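Local coordinates for protein N-isopropylammelide isopropylaminohydrolase (Burkholderia multivorans ATCC 17616, PDB 6NBO) that belongs to the amidohydrolase family of mostly metal-dependent enzymes built on a TIM-type beta/alpha barrel, and carries zinc in this structure, at residues L58-E63 with D317-R321; S108-R113 with T144-L148; L174-A179 with I207-R213; G195-K199 with Y228-L232. Numbering follows the deposited sequence.

All four contacts belong to the amidohydrolase TIM-type barrel. Interaction 1 joins the first barrel strand, which carries the zinc ligand His65, with His67 just beyond its end, to helix 318-328; the side chain of Glu63 lies about 9 Å from a zinc ion. Interactions 2, 3 and 4 each pair neighbouring helices of the outer layer. Interactions 3 and 4 share helix 197-211, one near its C-terminal end and the other at its N-terminus, with centres about 20 Å and nearest atoms about 9 Å apart. Interactions 2 and 3 approach to about 8 Å between nearest atoms. The chain loop closed by interaction 1 encloses the others; interaction 4 is farthest, about 33 Å between centres.

Interaction 1: L58-E63 with D317-R321; sequences LPGLVE and DMLER
Met318, the first residue of helix 318-328, fits against segment 58-63, a strand interrupted at Gly60 (phi/psi -54/138) and resuming at Leu61, whose CA is 6.5 Å from Met318 CA. With all three chi angles in m, Met318 curls so that CE lies 3.4 Å from Val62 O and SD 3.7 Å from Glu63 OE2, an oxygen that Asn303 ND2 hydrogen-bonds. Leu61 (chi1 m, chi2 t) supplies the main strand-side surface: its CB meets Met318 CB at 4.0 Å and its CD1 reaches Leu319 CG at 3.9 Å. Leu319, also m and t, places its CD2 4.2 Å from Leu58 CD1. No hydrogen bond crosses; the join is van der Waals, apolar between the leucines and Met318, with the thioether against two oxygens. Asp317 is the N-cap, its OD1 accepting weak bonds from Leu319 N (2.9 Å) and Glu320 N (3.4 Å). This helix start packs on the first strand of a TIM-type barrel, beside strand 120-128, whose Thr120 touches Leu61 and Met318, and helix 104-117, whose Phe115 touches Glu63 and Met318.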
loop_
_atom_site.group_PDB
_atom_site.type_symbol
_atom_site.label_atom_id
_atom_site.label_comp_id
_atom_site.label_asym_id
_atom_site.label_seq_id
_atom_site.Cartn_x
_atom_site.Cartn_y
_atom_site.Cartn_z
ATOM N N LEU A 58 -14.243 -4.936 -9.941
ATOM C CA LEU A 58 -13.428 -3.988 -9.200
ATOM C C LEU A 58 -12.139 -3.713 -9.957
ATOM O O LEU A 58 -11.614 -4.602 -10.635
ATOM C CB LEU A 58 -13.078 -4.538 -7.806
ATOM C CG LEU A 58 -14.216 -4.861 -6.846
ATOM C CD1 LEU A 58 -13.684 -5.601 -5.592
ATOM C CD2 LEU A 58 -14.976 -3.596 -6.450
ATOM N N PRO A 59 -11.601 -2.495 -9.877
ATOM C CA PRO A 59 -10.221 -2.283 -10.327
ATOM C C PRO A 59 -9.279 -3.104 -9.456
ATOM O O PRO A 59 -9.651 -3.572 -8.381
ATOM C CB PRO A 59 -10.008 -0.772 -10.132
ATOM C CG PRO A 59 -10.914 -0.425 -8.985
ATOM C CD PRO A 59 -12.130 -1.347 -9.121
ATOM N N GLY A 60 -8.055 -3.303 -9.940
ATOM C CA GLY A 60 -7.083 -4.057 -9.162
ATOM C C GLY A 60 -6.939 -3.463 -7.770
ATOM O O GLY A 60 -6.925 -2.245 -7.633
ATOM N N LEU A 61 -6.870 -4.293 -6.732
ATOM C CA LEU A 61 -6.750 -3.758 -5.384
ATOM C C LEU A 61 -5.313 -3.292 -5.155
ATOM O O LEU A 61 -4.388 -3.668 -5.884
ATOM C CB LEU A 61 -7.176 -4.823 -4.352
ATOM C CG LEU A 61 -8.567 -5.422 -4.621
ATOM C CD1 LEU A 61 -9.008 -6.477 -3.572
ATOM C CD2 LEU A 61 -9.634 -4.317 -4.731
ATOM N N VAL A 62 -5.133 -2.429 -4.160
ATOM C CA VAL A 62 -3.848 -1.793 -3.905
ATOM C C VAL A 62 -3.473 -2.038 -2.448
ATOM O O VAL A 62 -4.251 -1.713 -1.546
ATOM C CB VAL A 62 -3.895 -0.282 -4.192
ATOM C CG1 VAL A 62 -2.526 0.369 -3.948
ATOM C CG2 VAL A 62 -4.382 -0.033 -5.630
ATOM N N GLU A 63 -2.284 -2.593 -2.222
ATOM C CA GLU A 63 -1.685 -2.624 -0.892
ATOM C C GLU A 63 -0.761 -1.418 -0.768
ATOM O O GLU A 63 0.308 -1.382 -1.381
ATOM C CB GLU A 63 -0.945 -3.947 -0.678
ATOM C CG GLU A 63 0.020 -3.964 0.517
ATOM C CD GLU A 63 -0.668 -3.684 1.824
ATOM O OE1 GLU A 63 -0.996 -2.505 2.071
ATOM O OE2 GLU A 63 -0.891 -4.635 2.606
ATOM N N ASP A 317 -5.696 -10.199 1.513
ATOM C CA ASP A 317 -7.016 -9.774 1.040
ATOM C C ASP A 317 -7.213 -8.297 1.389
ATOM O O ASP A 317 -7.524 -7.960 2.532
ATOM C CB ASP A 317 -8.098 -10.650 1.674
ATOM C CG ASP A 317 -9.466 -10.394 1.084
ATOM O OD1 ASP A 317 -9.630 -9.357 0.420
ATOM O OD2 ASP A 317 -10.376 -11.221 1.266
ATOM N N MET A 318 -7.061 -7.399 0.400
ATOM C CA MET A 318 -7.228 -5.980 0.701
ATOM C C MET A 318 -8.680 -5.609 0.947
ATOM O O MET A 318 -8.935 -4.558 1.544
ATOM C CB MET A 318 -6.654 -5.098 -0.412
ATOM C CG MET A 318 -5.115 -5.128 -0.496
ATOM S SD MET A 318 -4.311 -4.865 1.098
ATOM C CE MET A 318 -4.793 -3.165 1.434
ATOM N N LEU A 319 -9.636 -6.434 0.512
ATOM C CA LEU A 319 -11.016 -6.189 0.924
ATOM C C LEU A 319 -11.149 -6.344 2.430
ATOM O O LEU A 319 -11.893 -5.599 3.078
ATOM C CB LEU A 319 -11.982 -7.136 0.200
ATOM C CG LEU A 319 -12.184 -6.911 -1.301
ATOM C CD1 LEU A 319 -13.300 -7.814 -1.852
ATOM C CD2 LEU A 319 -12.481 -5.427 -1.573
ATOM N N GLU A 320 -10.422 -7.306 3.013
ATOM C CA GLU A 320 -10.456 -7.455 4.463
ATOM C C GLU A 320 -9.847 -6.242 5.152
ATOM O O GLU A 320 -10.323 -5.819 6.214
ATOM C CB GLU A 320 -9.731 -8.730 4.888
ATOM C CG GLU A 320 -9.820 -8.976 6.384
ATOM C CD GLU A 320 -9.521 -10.413 6.720
ATOM O OE1 GLU A 320 -8.395 -10.693 7.172
ATOM O OE2 GLU A 320 -10.405 -11.265 6.497
ATOM N N ARG A 321 -8.780 -5.678 4.582
ATOM C CA ARG A 321 -8.208 -4.478 5.191
ATOM C C ARG A 321 -9.187 -3.313 5.119
ATOM O O ARG A 321 -9.309 -2.526 6.070
ATOM C CB ARG A 321 -6.882 -4.123 4.514
ATOM C CG ARG A 321 -6.139 -2.947 5.163
ATOM C CD ARG A 321 -5.940 -3.142 6.655
ATOM N NE ARG A 321 -5.460 -4.481 7.016
ATOM C CZ ARG A 321 -5.061 -4.818 8.241
ATOM N NH1 ARG A 321 -5.057 -3.914 9.211
ATOM N NH2 ARG A 321 -4.659 -6.050 8.497
#

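Interaction 2: S108-R113 with T144-L148; sequences SLALAR and TRETL
Two successive outer helices of the TIM-type barrel, 104-117 and 136-147, meet here, linked through strand 120-128 in a beta/alpha repeat. Residues 108-113 are helical throughout; 144-147 form the last turn of the second helix, and Leu148 (phi/psi -99/16) is the first residue to leave it. Ser108, chi1 p, directs OG to Thr144 OG1 at 2.7 Å, a hydroxyl-hydroxyl hydrogen bond; the same OG also bonds Ala104 O in its own helix. Leu109 stands opposite Thr144, the CA atoms of Leu109 and Thr144 just 5.3 Å apart, an approach probably helped by the small side chains of Ser108 and Ala112. The Leu109 side chain (chi1 t, chi2 p) sets CD1 against both Thr147 CG2 at 4.0 Å and Leu148 CG at 3.8 Å. One turn on, Ala112 CB fits against Leu148 CD1 at 3.5 Å, with Thr144 CG2 farther off at 4.4 Å. Arg113 (chi1 m, chi2 and chi3 t) lays its extended chain along the outer margin, NE 3.8 Å from Leu148 CD2 and NH2 3.7 Å from Thr147 CG2. Leu148, chi1 m and chi2 t, thus packs against Leu109, Ala112 and Arg113 of the first helix. A water completes this margin, accepting from Arg113 NH2 at 3.0 Å and donating to Thr147 O at 3.2 Å.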
loop_
_atom_site.group_PDB
_atom_site.type_symbol
_atom_site.label_atom_id
_atom_site.label_comp_id
_atom_site.label_asym_id
_atom_site.label_seq_id
_atom_site.Cartn_x
_atom_site.Cartn_y
_atom_site.Cartn_z
ATOM N N SER A 108 8.744 -12.993 0.327
ATOM C CA SER A 108 8.110 -11.878 -0.370
ATOM C C SER A 108 7.403 -12.349 -1.631
ATOM O O SER A 108 6.326 -11.846 -1.972
ATOM C CB SER A 108 9.132 -10.787 -0.712
ATOM O OG SER A 108 10.167 -11.269 -1.563
ATOM N N LEU A 109 7.993 -13.312 -2.340
ATOM C CA LEU A 109 7.367 -13.800 -3.566
ATOM C C LEU A 109 6.065 -14.524 -3.256
ATOM O O LEU A 109 5.030 -14.244 -3.866
ATOM C CB LEU A 109 8.326 -14.715 -4.322
ATOM C CG LEU A 109 7.821 -15.285 -5.653
ATOM C CD1 LEU A 109 7.340 -14.173 -6.588
ATOM C CD2 LEU A 109 8.923 -16.090 -6.306
ATOM N N ALA A 110 6.093 -15.430 -2.278
ATOM C CA ALA A 110 4.882 -16.137 -1.870
ATOM C C ALA A 110 3.787 -15.167 -1.433
ATOM O O ALA A 110 2.626 -15.303 -1.841
ATOM C CB ALA A 110 5.214 -17.123 -0.745
ATOM N N LEU A 111 4.132 -14.171 -0.605
ATOM C CA LEU A 111 3.101 -13.238 -0.145
ATOM C C LEU A 111 2.591 -12.356 -1.282
ATOM O O LEU A 111 1.381 -12.124 -1.395
ATOM C CB LEU A 111 3.626 -12.375 1.010
ATOM C CG LEU A 111 2.659 -11.296 1.522
ATOM C CD1 LEU A 111 1.280 -11.873 1.861
ATOM C CD2 LEU A 111 3.243 -10.527 2.724
ATOM N N ALA A 112 3.488 -11.845 -2.126
ATOM C CA ALA A 112 3.035 -11.034 -3.257
ATOM C C ALA A 112 2.162 -11.853 -4.201
ATOM O O ALA A 112 1.186 -11.339 -4.762
ATOM C CB ALA A 112 4.225 -10.445 -4.008
ATOM N N ARG A 113 2.486 -13.135 -4.378
ATOM C CA ARG A 113 1.623 -13.979 -5.197
ATOM C C ARG A 113 0.268 -14.203 -4.534
ATOM O O ARG A 113 -0.756 -14.277 -5.227
ATOM C CB ARG A 113 2.333 -15.297 -5.506
ATOM C CG ARG A 113 3.269 -15.151 -6.704
ATOM C CD ARG A 113 4.016 -16.421 -7.064
ATOM N NE ARG A 113 4.618 -16.287 -8.384
ATOM C CZ ARG A 113 5.672 -16.970 -8.797
ATOM N NH1 ARG A 113 6.252 -17.846 -7.988
ATOM N NH2 ARG A 113 6.148 -16.777 -10.020
ATOM N N THR A 144 12.085 -10.542 -6.375
ATOM C CA THR A 144 10.654 -10.820 -6.403
ATOM C C THR A 144 9.937 -9.896 -7.379
ATOM O O THR A 144 9.096 -10.348 -8.167
ATOM C CB THR A 144 10.068 -10.675 -4.999
ATOM O OG1 THR A 144 10.455 -11.802 -4.208
ATOM C CG2 THR A 144 8.543 -10.599 -5.054
ATOM N N ARG A 145 10.269 -8.601 -7.355
ATOM C CA ARG A 145 9.639 -7.652 -8.271
ATOM C C ARG A 145 9.902 -8.022 -9.732
ATOM O O ARG A 145 8.992 -7.963 -10.566
ATOM C CB ARG A 145 10.133 -6.241 -7.974
ATOM C CG ARG A 145 9.627 -5.180 -8.942
ATOM C CD ARG A 145 9.799 -3.781 -8.358
ATOM N NE ARG A 145 11.128 -3.200 -8.576
ATOM C CZ ARG A 145 11.463 -1.985 -8.144
ATOM N NH1 ARG A 145 10.566 -1.276 -7.478
ATOM N NH2 ARG A 145 12.677 -1.479 -8.367
ATOM N N GLU A 146 11.137 -8.412 -10.060
ATOM C CA GLU A 146 11.436 -8.808 -11.431
ATOM C C GLU A 146 10.661 -10.060 -11.836
ATOM O O GLU A 146 10.148 -10.146 -12.959
ATOM C CB GLU A 146 12.941 -9.026 -11.599
ATOM C CG GLU A 146 13.341 -9.381 -13.026
ATOM C CD GLU A 146 12.995 -8.284 -14.027
ATOM O OE1 GLU A 146 12.941 -7.099 -13.628
ATOM O OE2 GLU A 146 12.772 -8.610 -15.215
ATOM N N THR A 147 10.571 -11.050 -10.939
ATOM C CA THR A 147 9.789 -12.253 -11.234
ATOM C C THR A 147 8.332 -11.923 -11.544
ATOM O O THR A 147 7.710 -12.577 -12.397
ATOM C CB THR A 147 9.873 -13.234 -10.059
ATOM O OG1 THR A 147 11.219 -13.707 -9.936
ATOM C CG2 THR A 147 8.949 -14.440 -10.263
ATOM N N LEU A 148 7.775 -10.908 -10.881
ATOM C CA LEU A 148 6.373 -10.545 -11.024
ATOM C C LEU A 148 6.149 -9.376 -11.985
ATOM O O LEU A 148 5.065 -8.787 -11.976
ATOM C CB LEU A 148 5.782 -10.223 -9.649
ATOM C CG LEU A 148 5.790 -11.401 -8.668
ATOM C CD1 LEU A 148 5.251 -10.942 -7.333
ATOM C CD2 LEU A 148 4.944 -12.555 -9.218
HETATM O O HOH W 1 5.567 -14.935 -12.260
#

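Interaction 3: L174-A179 with I207-R213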
loop_
_atom_site.group_PDB
_atom_site.type_symbol
_atom_site.label_atom_id
_atom_site.label_comp_id
_atom_site.label_asym_id
_atom_site.label_seq_id
_atom_site.Cartn_x
_atom_site.Cartn_y
_atom_site.Cartn_z
ATOM N N LEU A 174 21.396 4.066 2.385
ATOM C CA LEU A 174 20.105 4.463 1.840
ATOM C C LEU A 174 20.257 5.062 0.452
ATOM O O LEU A 174 19.423 4.821 -0.429
ATOM C CB LEU A 174 19.431 5.465 2.784
ATOM C CG LEU A 174 18.943 4.892 4.121
ATOM C CD1 LEU A 174 18.483 5.997 5.100
ATOM C CD2 LEU A 174 17.813 3.896 3.879
ATOM N N ALA A 175 21.306 5.862 0.242
ATOM C CA ALA A 175 21.594 6.356 -1.100
ATOM C C ALA A 175 21.859 5.199 -2.054
ATOM O O ALA A 175 21.353 5.177 -3.183
ATOM C CB ALA A 175 22.786 7.313 -1.063
ATOM N N ASP A 176 22.669 4.228 -1.619
ATOM C CA ASP A 176 22.913 3.039 -2.434
ATOM C C ASP A 176 21.617 2.306 -2.746
ATOM O O ASP A 176 21.458 1.756 -3.840
ATOM C CB ASP A 176 23.878 2.090 -1.723
ATOM C CG ASP A 176 25.271 2.652 -1.621
ATOM O OD1 ASP A 176 25.549 3.677 -2.282
ATOM O OD2 ASP A 176 26.082 2.069 -0.876
ATOM N N ALA A 177 20.681 2.277 -1.791
ATOM C CA ALA A 177 19.420 1.580 -2.018
ATOM C C ALA A 177 18.624 2.252 -3.130
ATOM O O ALA A 177 18.066 1.579 -4.004
ATOM C CB ALA A 177 18.597 1.538 -0.725
ATOM N N LEU A 178 18.530 3.582 -3.091
ATOM C CA LEU A 178 17.849 4.297 -4.168
ATOM C C LEU A 178 18.531 4.040 -5.504
ATOM O O LEU A 178 17.864 3.765 -6.509
ATOM C CB LEU A 178 17.812 5.794 -3.865
ATOM C CG LEU A 178 17.103 6.182 -2.571
ATOM C CD1 LEU A 178 17.109 7.693 -2.400
ATOM C CD2 LEU A 178 15.683 5.643 -2.540
ATOM N N ALA A 179 19.861 4.104 -5.531
ATOM C CA ALA A 179 20.584 3.824 -6.766
ATOM C C ALA A 179 20.327 2.408 -7.258
ATOM O O ALA A 179 20.320 2.164 -8.470
ATOM C CB ALA A 179 22.079 4.040 -6.560
ATOM N N ILE A 207 18.992 13.164 1.010
ATOM C CA ILE A 207 19.227 11.962 0.215
ATOM C C ILE A 207 18.180 11.841 -0.881
ATOM O O ILE A 207 18.508 11.608 -2.049
ATOM C CB ILE A 207 19.247 10.714 1.113
ATOM C CG1 ILE A 207 20.401 10.800 2.115
ATOM C CG2 ILE A 207 19.339 9.425 0.253
ATOM C CD1 ILE A 207 20.310 9.752 3.223
ATOM N N ALA A 208 16.903 12.017 -0.528
ATOM C CA ALA A 208 15.850 11.888 -1.530
ATOM C C ALA A 208 16.005 12.939 -2.620
ATOM O O ALA A 208 15.825 12.646 -3.809
ATOM C CB ALA A 208 14.477 12.002 -0.871
ATOM N N GLU A 209 16.345 14.167 -2.231
ATOM C CA GLU A 209 16.520 15.234 -3.209
ATOM C C GLU A 209 17.644 14.902 -4.179
ATOM O O GLU A 209 17.554 15.202 -5.374
ATOM C CB GLU A 209 16.804 16.556 -2.492
ATOM C CG GLU A 209 17.001 17.751 -3.413
ATOM C CD GLU A 209 15.710 18.509 -3.675
ATOM O OE1 GLU A 209 14.619 17.912 -3.533
ATOM O OE2 GLU A 209 15.792 19.709 -4.015
ATOM N N ARG A 210 18.706 14.269 -3.678
ATOM C CA ARG A 210 19.838 13.929 -4.533
ATOM C C ARG A 210 19.442 12.959 -5.638
ATOM O O ARG A 210 19.949 13.054 -6.760
ATOM C CB ARG A 210 20.970 13.343 -3.691
ATOM C CG ARG A 210 22.059 12.644 -4.496
ATOM C CD ARG A 210 23.381 12.697 -3.751
ATOM N NE ARG A 210 23.193 12.393 -2.337
ATOM C CZ ARG A 210 23.643 11.297 -1.738
ATOM N NH1 ARG A 210 24.339 10.394 -2.421
ATOM N NH2 ARG A 210 23.407 11.114 -0.450
ATOM N N TYR A 211 18.543 12.026 -5.348
ATOM C CA TYR A 211 18.084 11.066 -6.339
ATOM C C TYR A 211 16.750 11.461 -6.955
ATOM O O TYR A 211 16.223 10.714 -7.782
ATOM C CB TYR A 211 17.996 9.665 -5.704
ATOM C CG TYR A 211 19.385 9.132 -5.419
ATOM C CD1 TYR A 211 20.036 9.436 -4.235
ATOM C CD2 TYR A 211 20.073 8.387 -6.377
ATOM C CE1 TYR A 211 21.322 8.979 -3.992
ATOM C CE2 TYR A 211 21.353 7.929 -6.150
ATOM C CZ TYR A 211 21.979 8.227 -4.959
ATOM O OH TYR A 211 23.257 7.766 -4.736
ATOM N N GLY A 212 16.216 12.621 -6.592
ATOM C CA GLY A 212 14.938 13.076 -7.111
ATOM C C GLY A 212 13.772 12.192 -6.732
ATOM O O GLY A 212 12.833 12.031 -7.523
ATOM N N ARG A 213 13.797 11.619 -5.535
ATOM C CA ARG A 213 12.782 10.656 -5.132
ATOM C C ARG A 213 11.884 11.242 -4.056
ATOM O O ARG A 213 12.241 12.200 -3.366
ATOM C CB ARG A 213 13.405 9.362 -4.600
ATOM C CG ARG A 213 14.445 8.745 -5.502
ATOM C CD ARG A 213 13.894 8.269 -6.837
ATOM N NE ARG A 213 15.011 7.778 -7.635
ATOM C CZ ARG A 213 15.546 6.573 -7.486
ATOM N NH1 ARG A 213 15.045 5.734 -6.591
ATOM N NH2 ARG A 213 16.582 6.208 -8.224
HETATM O O HOH W 2 24.922 5.636 -4.052
#
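Helices 174-179 and 207-211, neighbours in the outer layer of the TIM-type barrel, run roughly parallel, their axes 10.1 Å apart at a crossing angle of -30°. Leu178 is the main bump: its CD1 enters the hollow between Ile207 CG2 and Tyr211 CD1, 3.9 Å from each. Over one face of the Tyr211 ring sits Leu178 CB, a CH-pi contact 4.3 Å from the centroid. The small Ala175 leaves room for larger partners, its CB 4.3 Å from Ile207 CG2 and 3.7 Å from Tyr211 CE1, while Ala179 CB meets Tyr211 CE2 at 4.0 Å. A Schellman motif at Gly212, with positive phi, ends the second helix, and Arg213 turns back to give Leu178 O a hydrogen bond from NH2 at 3.2 Å and a weak one from NH1 at 3.4 Å. Water joins Asp176 OD1 (2.7 Å) to Tyr211 OH (2.8 Å). Shape fit and dispersion thus account for the middle of the contact, while its few directional bonds lie at the margin.

Interaction 4: G195-K199 with Y228-L232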
loop_
_atom_site.group_PDB
_atom_site.type_symbol
_atom_site.label_atom_id
_atom_site.label_comp_id
_atom_site.label_asym_id
_atom_site.label_seq_id
_atom_site.Cartn_x
_atom_site.Cartn_y
_atom_site.Cartn_z
ATOM N N GLY A 195 16.362 11.067 17.676
ATOM C CA GLY A 195 16.873 11.889 18.763
ATOM C C GLY A 195 17.208 13.322 18.392
ATOM O O GLY A 195 17.300 14.178 19.280
ATOM N N ASP A 196 17.389 13.613 17.111
ATOM C CA ASP A 196 17.716 14.960 16.650
ATOM C C ASP A 196 16.823 15.167 15.444
ATOM O O ASP A 196 17.184 14.807 14.314
ATOM C CB ASP A 196 19.201 15.079 16.305
ATOM C CG ASP A 196 19.611 16.469 15.896
ATOM O OD1 ASP A 196 18.740 17.268 15.511
ATOM O OD2 ASP A 196 20.824 16.748 15.935
ATOM N N PRO A 197 15.613 15.706 15.655
ATOM C CA PRO A 197 14.610 15.676 14.582
ATOM C C PRO A 197 14.969 16.555 13.400
ATOM O O PRO A 197 14.690 16.190 12.253
ATOM C CB PRO A 197 13.334 16.154 15.290
ATOM C CG PRO A 197 13.832 16.977 16.452
ATOM C CD PRO A 197 15.059 16.236 16.913
ATOM N N VAL A 198 15.592 17.700 13.650
ATOM C CA VAL A 198 15.963 18.589 12.557
ATOM C C VAL A 198 17.045 17.943 11.706
ATOM O O VAL A 198 16.960 17.925 10.473
ATOM C CB VAL A 198 16.392 19.957 13.110
ATOM C CG1 VAL A 198 17.085 20.794 12.035
ATOM C CG2 VAL A 198 15.168 20.694 13.670
ATOM N N LYS A 199 18.066 17.381 12.350
ATOM C CA LYS A 199 19.116 16.710 11.595
ATOM C C LYS A 199 18.560 15.514 10.834
ATOM O O LYS A 199 18.903 15.296 9.668
ATOM C CB LYS A 199 20.244 16.278 12.526
ATOM C CG LYS A 199 21.438 15.695 11.781
ATOM C CD LYS A 199 22.608 15.441 12.716
ATOM C CE LYS A 199 23.726 14.681 11.998
ATOM N NZ LYS A 199 24.734 14.140 12.955
ATOM N N TYR A 228 4.905 17.976 16.342
ATOM C CA TYR A 228 6.135 18.705 16.066
ATOM C C TYR A 228 6.891 18.094 14.889
ATOM O O TYR A 228 7.336 18.811 13.987
ATOM C CB TYR A 228 7.016 18.731 17.317
ATOM C CG TYR A 228 8.435 19.179 17.040
ATOM C CD1 TYR A 228 8.770 20.532 16.993
ATOM C CD2 TYR A 228 9.430 18.247 16.795
ATOM C CE1 TYR A 228 10.077 20.937 16.724
ATOM C CE2 TYR A 228 10.713 18.634 16.517
ATOM C CZ TYR A 228 11.037 19.970 16.485
ATOM O OH TYR A 228 12.332 20.323 16.197
ATOM N N SER A 229 7.080 16.769 14.898
ATOM C CA SER A 229 7.820 16.138 13.813
ATOM C C SER A 229 7.099 16.317 12.486
ATOM O O SER A 229 7.733 16.590 11.461
ATOM C CB SER A 229 8.027 14.649 14.097
ATOM O OG SER A 229 8.960 14.451 15.136
ATOM N N LEU A 230 5.776 16.148 12.491
ATOM C CA LEU A 230 4.988 16.342 11.275
ATOM C C LEU A 230 5.153 17.756 10.727
ATOM O O LEU A 230 5.318 17.949 9.515
ATOM C CB LEU A 230 3.514 16.044 11.562
ATOM C CG LEU A 230 2.563 16.107 10.361
ATOM C CD1 LEU A 230 3.118 15.311 9.168
ATOM C CD2 LEU A 230 1.176 15.607 10.745
ATOM N N ASP A 231 5.122 18.760 11.605
ATOM C CA ASP A 231 5.329 20.133 11.154
ATOM C C ASP A 231 6.683 20.292 10.480
ATOM O O ASP A 231 6.791 20.946 9.435
ATOM C CB ASP A 231 5.204 21.101 12.328
ATOM C CG ASP A 231 5.610 22.517 11.950
ATOM O OD1 ASP A 231 4.951 23.108 11.082
ATOM O OD2 ASP A 231 6.599 23.030 12.503
ATOM N N LEU A 232 7.731 19.715 11.082
ATOM C CA LEU A 232 9.062 19.760 10.482
ATOM C C LEU A 232 9.057 19.139 9.094
ATOM O O LEU A 232 9.617 19.705 8.146
ATOM C CB LEU A 232 10.076 19.030 11.368
ATOM C CG LEU A 232 10.625 19.716 12.614
ATOM C CD1 LEU A 232 11.680 18.822 13.243
ATOM C CD2 LEU A 232 11.218 21.065 12.252
#
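Tyr228 leads the contact from helix 223-239. With chi1 t, it reaches across so that the edge of its ring meets Pro197: CE2 lies 3.5 Å from Pro197 CG, close to the ring plane, and the end of the same side chain brings OH to 3.8 Å from Val198 CG2. Ser229, next along, has its CA 6.8 Å from Pro197 CA, the nearest such pair for Pro197, yet its side chain touches neither Pro197 nor Val198; OG hydrogen-bonds Glu221 OE1, just ahead of helix 223-239. The pair joins two consecutive outer helices of the TIM-type barrel, 197-211 and 223-239, with strand 215-219 between them in sequence, and it lies where the first of these helices begins. Pro197 occupies the first position of that helix, where its lack of an amide hydrogen costs no helical bond, and Asp196 is the N-cap, its OD1 accepting from Lys199 N at 3.2 Å. Asp231 faces elsewhere, forming a salt bridge with Arg268. One turn after Tyr228, and tied to it by the backbone bond from Leu232 N to Tyr228 O at 3.1 Å, Leu232 points toward the first segment. In the conformer given here, Leu232 CD1 touches Pro197 CB at 3.7 Å and Val198 CG2 at 4.0 Å.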